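Local coordinates for protein glycosyl transferase (Staphylococcus aureus, PDB 5U02) that is a glycosyl transferase of the TarS family, with a helical linker region followed by two mainly beta C-terminal domains, probably immunoglobulin-like, at residues Arg42-Phe46 / Trp58-Leu62; Asp94-Val99 / Phe122-Glu126; Trp213-Leu217 / Glu227-Gly231. All coordinates share one frame; numbering follows the deposited sequence.

In the fold
The three contacts follow one another along the chain, each closing before the next opens. Interactions 1 and 2 lie in the helix-rich N-terminal part of the chain, interaction 2 joining helix 93-105 to the loop between strands 117-121 and 129-132. Their centres are about 16 Å apart, and they touch through Tyr96 of helix 93-105: Tyr96 CE1 lies 3.2 Å from Phe46 CE2, and Tyr96 CE2 lies 3.8 Å from Leu62 CD2. This helix therefore carries the loop-helix packing of 42-46 / 58-62 on one flank and the 122-126 turn on another. Interaction 3 lies in a beta hairpin of the first C-terminal domain, about 34 and 35 Å from the other centres, with no touch.

Interaction 1. Residues Arg42-Phe46 / Trp58-Leu62; sequences RTNGF and WINAL
Phe46 and Trp58 carry most of this contact, lying against each other with nearly parallel but slid-apart rings. The Phe46 ring and the six-membered ring of Trp58 have planes only 15° apart, yet their centroids are 5.1 Å from each other, which leaves little overlap. Trp58 CE3 lies over one face of Phe46, and Trp58 CB presses on Phe46 CE1 at 3.4 Å; the methylene of Trp58 thus packs on the ring as well as the indole. At chi1 87° CG of Phe46 is flanked by both N and C of its own backbone; this sends the ring across toward helix 56-68 and brings Thr43 O to its edge, in plane.

Leu62, one helical turn after Trp58, closes on the loop with both methyls. Leu62 CD2 comes from the opposite direction to Phe46 CE2 at 3.9 Å, approaching the ring obliquely, while Leu62 CD1 meets Thr43 CG2 tip to tip at 3.7 Å. At the far end of the indole, Arg42 CD sits 3.3 Å from Trp58 CH2. That approach is made by the aliphatic chain, and the guanidinium plane stands 81° from the indole. No hydrogen bond links the segments, so the association rests on carbon packing. The loop itself is shaped by a type II turn from Thr43 to Phe46, with Gly45 at positive phi serving as N-cap of helix 46-49.

Around this core, helix 2-17 supplies Tyr6, whose side chain touches Trp58 and Leu62 and whose OH is hydrogen-bonded to Thr43 OG1, while Phe5 makes a cation-pi contact with Arg42. Helix 93-105 covers another flank through Ile93 against Phe46, so the loop is wedged among helices 2-17, 56-68 and 93-105.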
loop_
_atom_site.group_PDB
_atom_site.type_symbol
_atom_site.label_atom_id
_atom_site.label_comp_id
_atom_site.label_asym_id
_atom_site.label_seq_id
_atom_site.Cartn_x
_atom_site.Cartn_y
_atom_site.Cartn_z
ATOM N N ARG A 42 -9.640 -37.150 17.955
ATOM C CA ARG A 42 -10.991 -36.639 18.148
ATOM C C ARG A 42 -11.025 -35.331 18.920
ATOM O O ARG A 42 -11.996 -34.577 18.785
ATOM C CB ARG A 42 -11.825 -37.668 18.913
ATOM C CG ARG A 42 -12.860 -38.385 18.100
ATOM C CD ARG A 42 -13.848 -39.024 19.055
ATOM N NE ARG A 42 -14.151 -40.416 18.748
ATOM C CZ ARG A 42 -13.663 -41.454 19.422
ATOM N NH1 ARG A 42 -12.837 -41.257 20.443
ATOM N NH2 ARG A 42 -13.997 -42.691 19.074
ATOM N N THR A 43 -10.000 -35.055 19.727
ATOM C CA THR A 43 -10.043 -33.902 20.615
ATOM C C THR A 43 -9.917 -32.586 19.848
ATOM O O THR A 43 -10.435 -31.560 20.302
ATOM C CB THR A 43 -8.942 -34.030 21.676
ATOM O OG1 THR A 43 -9.010 -35.325 22.287
ATOM C CG2 THR A 43 -9.106 -32.984 22.769
ATOM N N ASN A 44 -9.251 -32.591 18.693
ATOM C CA ASN A 44 -9.033 -31.356 17.943
ATOM C C ASN A 44 -10.354 -30.753 17.486
ATOM O O ASN A 44 -11.090 -31.364 16.706
ATOM C CB ASN A 44 -8.129 -31.627 16.741
ATOM C CG ASN A 44 -7.557 -30.354 16.141
ATOM O OD1 ASN A 44 -8.150 -29.281 16.236
ATOM N ND2 ASN A 44 -6.388 -30.473 15.526
ATOM N N GLY A 45 -10.648 -29.550 17.973
ATOM C CA GLY A 45 -11.836 -28.831 17.547
ATOM C C GLY A 45 -13.140 -29.545 17.817
ATOM O O GLY A 45 -14.107 -29.347 17.075
ATOM N N PHE A 46 -13.200 -30.376 18.863
ATOM C CA PHE A 46 -14.446 -31.078 19.148
ATOM C C PHE A 46 -15.553 -30.105 19.526
ATOM O O PHE A 46 -16.731 -30.375 19.267
ATOM C CB PHE A 46 -14.236 -32.136 20.242
ATOM C CG PHE A 46 -14.380 -31.619 21.656
ATOM C CD1 PHE A 46 -15.628 -31.536 22.264
ATOM C CD2 PHE A 46 -13.264 -31.264 22.394
ATOM C CE1 PHE A 46 -15.758 -31.070 23.559
ATOM C CE2 PHE A 46 -13.390 -30.810 23.693
ATOM C CZ PHE A 46 -14.637 -30.709 24.275
ATOM N N TRP A 58 -18.595 -34.489 26.715
ATOM C CA TRP A 58 -17.207 -34.644 26.292
ATOM C C TRP A 58 -16.233 -34.066 27.310
ATOM O O TRP A 58 -15.184 -34.664 27.578
ATOM C CB TRP A 58 -17.003 -33.970 24.938
ATOM C CG TRP A 58 -17.358 -34.824 23.773
ATOM C CD1 TRP A 58 -18.592 -35.309 23.454
ATOM C CD2 TRP A 58 -16.469 -35.281 22.752
ATOM N NE1 TRP A 58 -18.524 -36.051 22.299
ATOM C CE2 TRP A 58 -17.231 -36.048 21.848
ATOM C CE3 TRP A 58 -15.101 -35.120 22.515
ATOM C CZ2 TRP A 58 -16.670 -36.652 20.728
ATOM C CZ3 TRP A 58 -14.548 -35.719 21.403
ATOM C CH2 TRP A 58 -15.331 -36.472 20.523
ATOM N N ILE A 59 -16.558 -32.906 27.883
ATOM C CA ILE A 59 -15.586 -32.187 28.694
ATOM C C ILE A 59 -15.374 -32.848 30.051
ATOM O O ILE A 59 -14.316 -32.661 30.661
ATOM C CB ILE A 59 -16.016 -30.711 28.824
ATOM C CG1 ILE A 59 -14.901 -29.864 29.447
ATOM C CG2 ILE A 59 -17.316 -30.588 29.610
ATOM C CD1 ILE A 59 -13.687 -29.699 28.565
ATOM N N ASN A 60 -16.336 -33.639 30.540
ATOM C CA ASN A 60 -16.126 -34.341 31.804
ATOM C C ASN A 60 -14.984 -35.342 31.678
ATOM O O ASN A 60 -14.051 -35.345 32.490
ATOM C CB ASN A 60 -17.392 -35.074 32.264
ATOM C CG ASN A 60 -18.641 -34.461 31.799
ATOM O OD1 ASN A 60 -19.221 -34.936 30.889
ATOM N ND2 ASN A 60 -19.075 -33.421 32.428
ATOM N N ALA A 61 -15.054 -36.214 30.665
ATOM C CA ALA A 61 -14.030 -37.237 30.476
ATOM C C ALA A 61 -12.683 -36.623 30.129
ATOM O O ALA A 61 -11.648 -37.053 30.651
ATOM C CB ALA A 61 -14.461 -38.206 29.383
ATOM N N LEU A 62 -12.673 -35.649 29.217
ATOM C CA LEU A 62 -11.463 -34.876 28.961
ATOM C C LEU A 62 -10.931 -34.265 30.250
ATOM O O LEU A 62 -9.719 -34.260 30.494
ATOM C CB LEU A 62 -11.754 -33.790 27.925
ATOM C CG LEU A 62 -10.569 -33.086 27.264
ATOM C CD1 LEU A 62 -9.905 -34.002 26.255
ATOM C CD2 LEU A 62 -11.019 -31.795 26.600
#

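Interaction 2. Residues Asp94-Val99 / Phe122-Glu126; sequences DNYRTV and FNEGE
Val99 and Phe122 make the apolar half of the contact. Val99 CG2 stands over the centre of the Phe122 ring, 3.3 Å from the centroid and 5° off the normal, a CH-pi contact almost exactly face-on. With chi1 at 171° CG1 of Val99 is trans to N, and CG2 is the methyl turned onto the ring; Val99 CG1 reaches only the rim, 3.7 Å from Phe122 CZ.

The polar half centres on Asn123. Asn123 ND2 gives a weak hydrogen bond to Thr98 OG1, 3.5 Å long and bent to 146°, the two side chains arriving from opposite directions. Thr98 CG2 lies 3.3 Å from the same Asn123 ND2. Asn95 also closes on Asn123 and lies between Asn123 and Glu126.

Backbone bonding holds the loop's shape: Glu126 N to Asn123 O, 3.2 Å, closes a type II turn with Gly125 at positive phi. Tyr87 of helix 82-89 touches Asn95, Val99 and Glu126.

The closest apolar approach is that of Val99 on Phe122, whereas the one hydrogen bond assigned across the segments is long and bent; the contact therefore probably depends mainly on packing.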
loop_
_atom_site.group_PDB
_atom_site.type_symbol
_atom_site.label_atom_id
_atom_site.label_comp_id
_atom_site.label_asym_id
_atom_site.label_seq_id
_atom_site.Cartn_x
_atom_site.Cartn_y
_atom_site.Cartn_z
ATOM N N ASP A 94 -17.943 -23.653 28.064
ATOM C CA ASP A 94 -18.253 -22.329 27.530
ATOM C C ASP A 94 -16.973 -21.603 27.145
ATOM O O ASP A 94 -16.913 -20.936 26.106
ATOM C CB ASP A 94 -19.051 -21.504 28.544
ATOM C CG ASP A 94 -19.268 -20.062 28.086
ATOM O OD1 ASP A 94 -18.412 -19.198 28.387
ATOM O OD2 ASP A 94 -20.293 -19.807 27.419
ATOM N N ASN A 95 -15.934 -21.739 27.968
ATOM C CA ASN A 95 -14.635 -21.152 27.667
ATOM C C ASN A 95 -13.798 -22.043 26.761
ATOM O O ASN A 95 -13.016 -21.530 25.956
ATOM C CB ASN A 95 -13.872 -20.867 28.962
ATOM C CG ASN A 95 -14.452 -19.702 29.740
ATOM O OD1 ASN A 95 -14.880 -19.849 30.884
ATOM N ND2 ASN A 95 -14.447 -18.528 29.125
ATOM N N TYR A 96 -13.928 -23.368 26.886
ATOM C CA TYR A 96 -13.189 -24.263 26.000
ATOM C C TYR A 96 -13.561 -24.017 24.545
ATOM O O TYR A 96 -12.687 -23.898 23.679
ATOM C CB TYR A 96 -13.445 -25.723 26.374
ATOM C CG TYR A 96 -12.509 -26.709 25.699
ATOM C CD1 TYR A 96 -12.706 -27.102 24.379
ATOM C CD2 TYR A 96 -11.432 -27.251 26.386
ATOM C CE1 TYR A 96 -11.852 -27.994 23.765
ATOM C CE2 TYR A 96 -10.576 -28.150 25.783
ATOM C CZ TYR A 96 -10.792 -28.522 24.474
ATOM O OH TYR A 96 -9.937 -29.419 23.871
ATOM N N ARG A 97 -14.862 -23.955 24.250
ATOM C CA ARG A 97 -15.267 -23.660 22.884
ATOM C C ARG A 97 -14.836 -22.255 22.492
ATOM O O ARG A 97 -14.269 -22.059 21.412
ATOM C CB ARG A 97 -16.774 -23.840 22.717
ATOM C CG ARG A 97 -17.229 -23.690 21.275
ATOM C CD ARG A 97 -18.717 -23.964 21.101
ATOM N NE ARG A 97 -19.509 -23.452 22.209
ATOM C CZ ARG A 97 -20.195 -24.211 23.061
ATOM N NH1 ARG A 97 -20.204 -25.533 22.929
ATOM N NH2 ARG A 97 -20.887 -23.646 24.043
ATOM N N THR A 98 -15.050 -21.280 23.384
ATOM C CA THR A 98 -14.615 -19.910 23.126
ATOM C C THR A 98 -13.167 -19.867 22.652
ATOM O O THR A 98 -12.845 -19.162 21.692
ATOM C CB THR A 98 -14.791 -19.049 24.382
ATOM O OG1 THR A 98 -16.178 -18.980 24.736
ATOM C CG2 THR A 98 -14.268 -17.642 24.142
ATOM N N VAL A 99 -12.287 -20.650 23.287
ATOM C CA VAL A 99 -10.883 -20.681 22.875
ATOM C C VAL A 99 -10.746 -21.258 21.472
ATOM O O VAL A 99 -10.172 -20.627 20.574
ATOM C CB VAL A 99 -10.038 -21.474 23.889
ATOM C CG1 VAL A 99 -8.634 -21.694 23.339
ATOM C CG2 VAL A 99 -9.976 -20.739 25.218
ATOM N N PHE A 122 -9.807 -14.761 27.215
ATOM C CA PHE A 122 -10.863 -15.217 26.317
ATOM C C PHE A 122 -12.246 -14.728 26.733
ATOM O O PHE A 122 -13.129 -14.588 25.878
ATOM C CB PHE A 122 -10.846 -16.741 26.225
ATOM C CG PHE A 122 -9.670 -17.285 25.459
ATOM C CD1 PHE A 122 -9.702 -17.387 24.073
ATOM C CD2 PHE A 122 -8.526 -17.681 26.124
ATOM C CE1 PHE A 122 -8.612 -17.885 23.374
ATOM C CE2 PHE A 122 -7.439 -18.179 25.435
ATOM C CZ PHE A 122 -7.479 -18.282 24.059
ATOM N N ASN A 123 -12.460 -14.464 28.018
ATOM C CA ASN A 123 -13.736 -13.948 28.498
ATOM C C ASN A 123 -13.486 -13.006 29.664
ATOM O O ASN A 123 -12.404 -12.993 30.257
ATOM C CB ASN A 123 -14.693 -15.080 28.907
ATOM C CG ASN A 123 -15.578 -15.543 27.758
ATOM O OD1 ASN A 123 -16.570 -14.892 27.422
ATOM N ND2 ASN A 123 -15.214 -16.660 27.140
ATOM N N GLU A 124 -14.505 -12.214 29.987
ATOM C CA GLU A 124 -14.373 -11.221 31.043
ATOM C C GLU A 124 -14.140 -11.895 32.388
ATOM O O GLU A 124 -14.868 -12.815 32.771
ATOM C CB GLU A 124 -15.624 -10.344 31.096
ATOM C CG GLU A 124 -15.510 -9.136 32.013
ATOM C CD GLU A 124 -16.676 -8.179 31.859
ATOM O OE1 GLU A 124 -17.837 -8.643 31.880
ATOM O OE2 GLU A 124 -16.431 -6.962 31.710
ATOM N N GLY A 125 -13.110 -11.439 33.103
ATOM C CA GLY A 125 -12.775 -11.970 34.406
ATOM C C GLY A 125 -11.828 -13.153 34.401
ATOM O O GLY A 125 -11.299 -13.506 35.463
ATOM N N GLU A 126 -11.597 -13.774 33.248
ATOM C CA GLU A 126 -10.735 -14.938 33.155
ATOM C C GLU A 126 -9.270 -14.511 33.067
ATOM O O GLU A 126 -8.968 -13.374 32.688
ATOM C CB GLU A 126 -11.134 -15.768 31.938
ATOM C CG GLU A 126 -11.111 -17.273 32.150
ATOM C CD GLU A 126 -12.264 -17.783 32.986
ATOM O OE1 GLU A 126 -12.168 -18.919 33.495
ATOM O OE2 GLU A 126 -13.268 -17.056 33.130
#

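Interaction 3. Residues Trp213-Leu217 / Glu227-Gly231; sequences WDVFL and EVRVG
The Phe216 ring is sandwiched between two side chains of the neighbouring strand. Arg229 CD lies 3.4 Å above one face, offset toward the rim, as a CH-pi contact; over the opposite face comes the Glu227 carboxylate, stacked at 19° to the ring. The Arg229 guanidinium has Asp214 CB over one face and Val215 O at its edge. A bend at chi2 of 91° folds the arginine chain back over the ring toward Asp214, where Arg229 NH2 forms a salt bridge with Asp214 OD1 at 3.0 Å. Arg229 NH1 gives a weak hydrogen bond to Val215 O, 2.9 Å long but bent to 130°.

Backbone pairing sets this register. Leu217 and Val228 form an antiparallel hydrogen-bonded pair, with Leu217 N to Val228 O at 2.8 Å and Val228 N to Leu217 O at 3.0 Å; Phe216 and Arg229 form the adjacent non-hydrogen-bonded pair. Beyond it, the weak bond from Val230 N to Val215 O is 3.3 Å long, and Val230 CG2 packs 3.5 Å from Val215 CG1.

The charged groups have further partners: Ser268 and Arg176 for Asp214, Ile267 O for Arg229 NH1, and Lys172 for Glu227. Strand 168-175 flanks strand 212-221, while Val139 of strand 138-146 packs on Leu217, Val228 and Val230, embedding the hairpin 212-221 / 224-229 in the beta domain.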
loop_
_atom_site.group_PDB
_atom_site.type_symbol
_atom_site.label_atom_id
_atom_site.label_comp_id
_atom_site.label_asym_id
_atom_site.label_seq_id
_atom_site.Cartn_x
_atom_site.Cartn_y
_atom_site.Cartn_z
ATOM N N TRP A 213 7.010 -19.181 -12.387
ATOM C CA TRP A 213 6.751 -18.263 -11.283
ATOM C C TRP A 213 5.703 -18.902 -10.381
ATOM O O TRP A 213 4.557 -19.096 -10.797
ATOM C CB TRP A 213 6.280 -16.900 -11.795
ATOM C CG TRP A 213 7.290 -16.189 -12.654
ATOM C CD1 TRP A 213 7.432 -16.293 -14.009
ATOM C CD2 TRP A 213 8.300 -15.266 -12.215
ATOM N NE1 TRP A 213 8.465 -15.494 -14.438
ATOM C CE2 TRP A 213 9.013 -14.853 -13.357
ATOM C CE3 TRP A 213 8.667 -14.750 -10.968
ATOM C CZ2 TRP A 213 10.069 -13.949 -13.291
ATOM C CZ3 TRP A 213 9.724 -13.852 -10.905
ATOM C CH2 TRP A 213 10.409 -13.461 -12.059
ATOM N N ASP A 214 6.097 -19.239 -9.157
ATOM C CA ASP A 214 5.183 -19.851 -8.209
ATOM C C ASP A 214 4.521 -18.768 -7.366
ATOM O O ASP A 214 5.137 -17.745 -7.052
ATOM C CB ASP A 214 5.910 -20.868 -7.325
ATOM C CG ASP A 214 6.662 -21.929 -8.139
ATOM O OD1 ASP A 214 5.986 -22.680 -8.867
ATOM O OD2 ASP A 214 7.894 -22.064 -7.982
ATOM N N VAL A 215 3.253 -18.982 -7.022
ATOM C CA VAL A 215 2.446 -17.975 -6.333
ATOM C C VAL A 215 2.459 -18.263 -4.836
ATOM O O VAL A 215 2.118 -19.372 -4.406
ATOM C CB VAL A 215 1.009 -17.942 -6.876
ATOM C CG1 VAL A 215 0.226 -16.791 -6.258
ATOM C CG2 VAL A 215 1.017 -17.819 -8.401
ATOM N N PHE A 216 2.857 -17.267 -4.048
ATOM C CA PHE A 216 2.794 -17.307 -2.596
ATOM C C PHE A 216 1.975 -16.124 -2.088
ATOM O O PHE A 216 1.845 -15.095 -2.757
ATOM C CB PHE A 216 4.190 -17.241 -1.953
ATOM C CG PHE A 216 5.061 -18.439 -2.220
ATOM C CD1 PHE A 216 5.655 -18.619 -3.455
ATOM C CD2 PHE A 216 5.322 -19.362 -1.216
ATOM C CE1 PHE A 216 6.472 -19.710 -3.694
ATOM C CE2 PHE A 216 6.142 -20.455 -1.452
ATOM C CZ PHE A 216 6.716 -20.628 -2.689
ATOM N N LEU A 217 1.430 -16.278 -0.885
ATOM C CA LEU A 217 0.890 -15.161 -0.122
ATOM C C LEU A 217 1.815 -14.900 1.058
ATOM O O LEU A 217 2.026 -15.788 1.891
ATOM C CB LEU A 217 -0.526 -15.440 0.374
ATOM C CG LEU A 217 -1.112 -14.276 1.182
ATOM C CD1 LEU A 217 -1.496 -13.129 0.257
ATOM C CD2 LEU A 217 -2.306 -14.704 2.022
ATOM N N GLU A 227 5.315 -17.452 4.679
ATOM C CA GLU A 227 5.278 -17.679 3.240
ATOM C C GLU A 227 4.303 -18.825 3.007
ATOM O O GLU A 227 4.602 -19.976 3.340
ATOM C CB GLU A 227 6.671 -18.003 2.702
ATOM C CG GLU A 227 6.929 -17.538 1.277
ATOM C CD GLU A 227 8.190 -18.150 0.684
ATOM O OE1 GLU A 227 8.591 -17.743 -0.429
ATOM O OE2 GLU A 227 8.778 -19.043 1.331
ATOM N N VAL A 228 3.130 -18.519 2.464
ATOM C CA VAL A 228 2.091 -19.523 2.261
ATOM C C VAL A 228 1.962 -19.776 0.766
ATOM O O VAL A 228 1.564 -18.878 0.010
ATOM C CB VAL A 228 0.748 -19.101 2.869
ATOM C CG1 VAL A 228 -0.304 -20.182 2.605
ATOM C CG2 VAL A 228 0.899 -18.855 4.356
ATOM N N ARG A 229 2.299 -20.997 0.340
ATOM C CA ARG A 229 2.110 -21.405 -1.048
ATOM C C ARG A 229 0.627 -21.641 -1.293
ATOM O O ARG A 229 -0.049 -22.275 -0.476
ATOM C CB ARG A 229 2.933 -22.665 -1.343
ATOM C CG ARG A 229 2.866 -23.159 -2.777
ATOM C CD ARG A 229 3.989 -22.543 -3.587
ATOM N NE ARG A 229 4.151 -23.131 -4.901
ATOM C CZ ARG A 229 3.400 -22.811 -5.953
ATOM N NH1 ARG A 229 2.420 -21.925 -5.832
ATOM N NH2 ARG A 229 3.606 -23.385 -7.140
ATOM N N VAL A 230 0.109 -21.101 -2.395
ATOM C CA VAL A 230 -1.334 -21.052 -2.593
ATOM C C VAL A 230 -1.726 -21.829 -3.842
ATOM O O VAL A 230 -0.936 -22.002 -4.778
ATOM C CB VAL A 230 -1.854 -19.599 -2.676
ATOM C CG1 VAL A 230 -1.492 -18.828 -1.414
ATOM C CG2 VAL A 230 -1.315 -18.906 -3.907
ATOM N N GLY A 231 -2.972 -22.298 -3.843
ATOM C CA GLY A 231 -3.544 -22.948 -5.003
ATOM C C GLY A 231 -4.188 -24.284 -4.705
ATOM O O GLY A 231 -5.197 -24.631 -5.326
#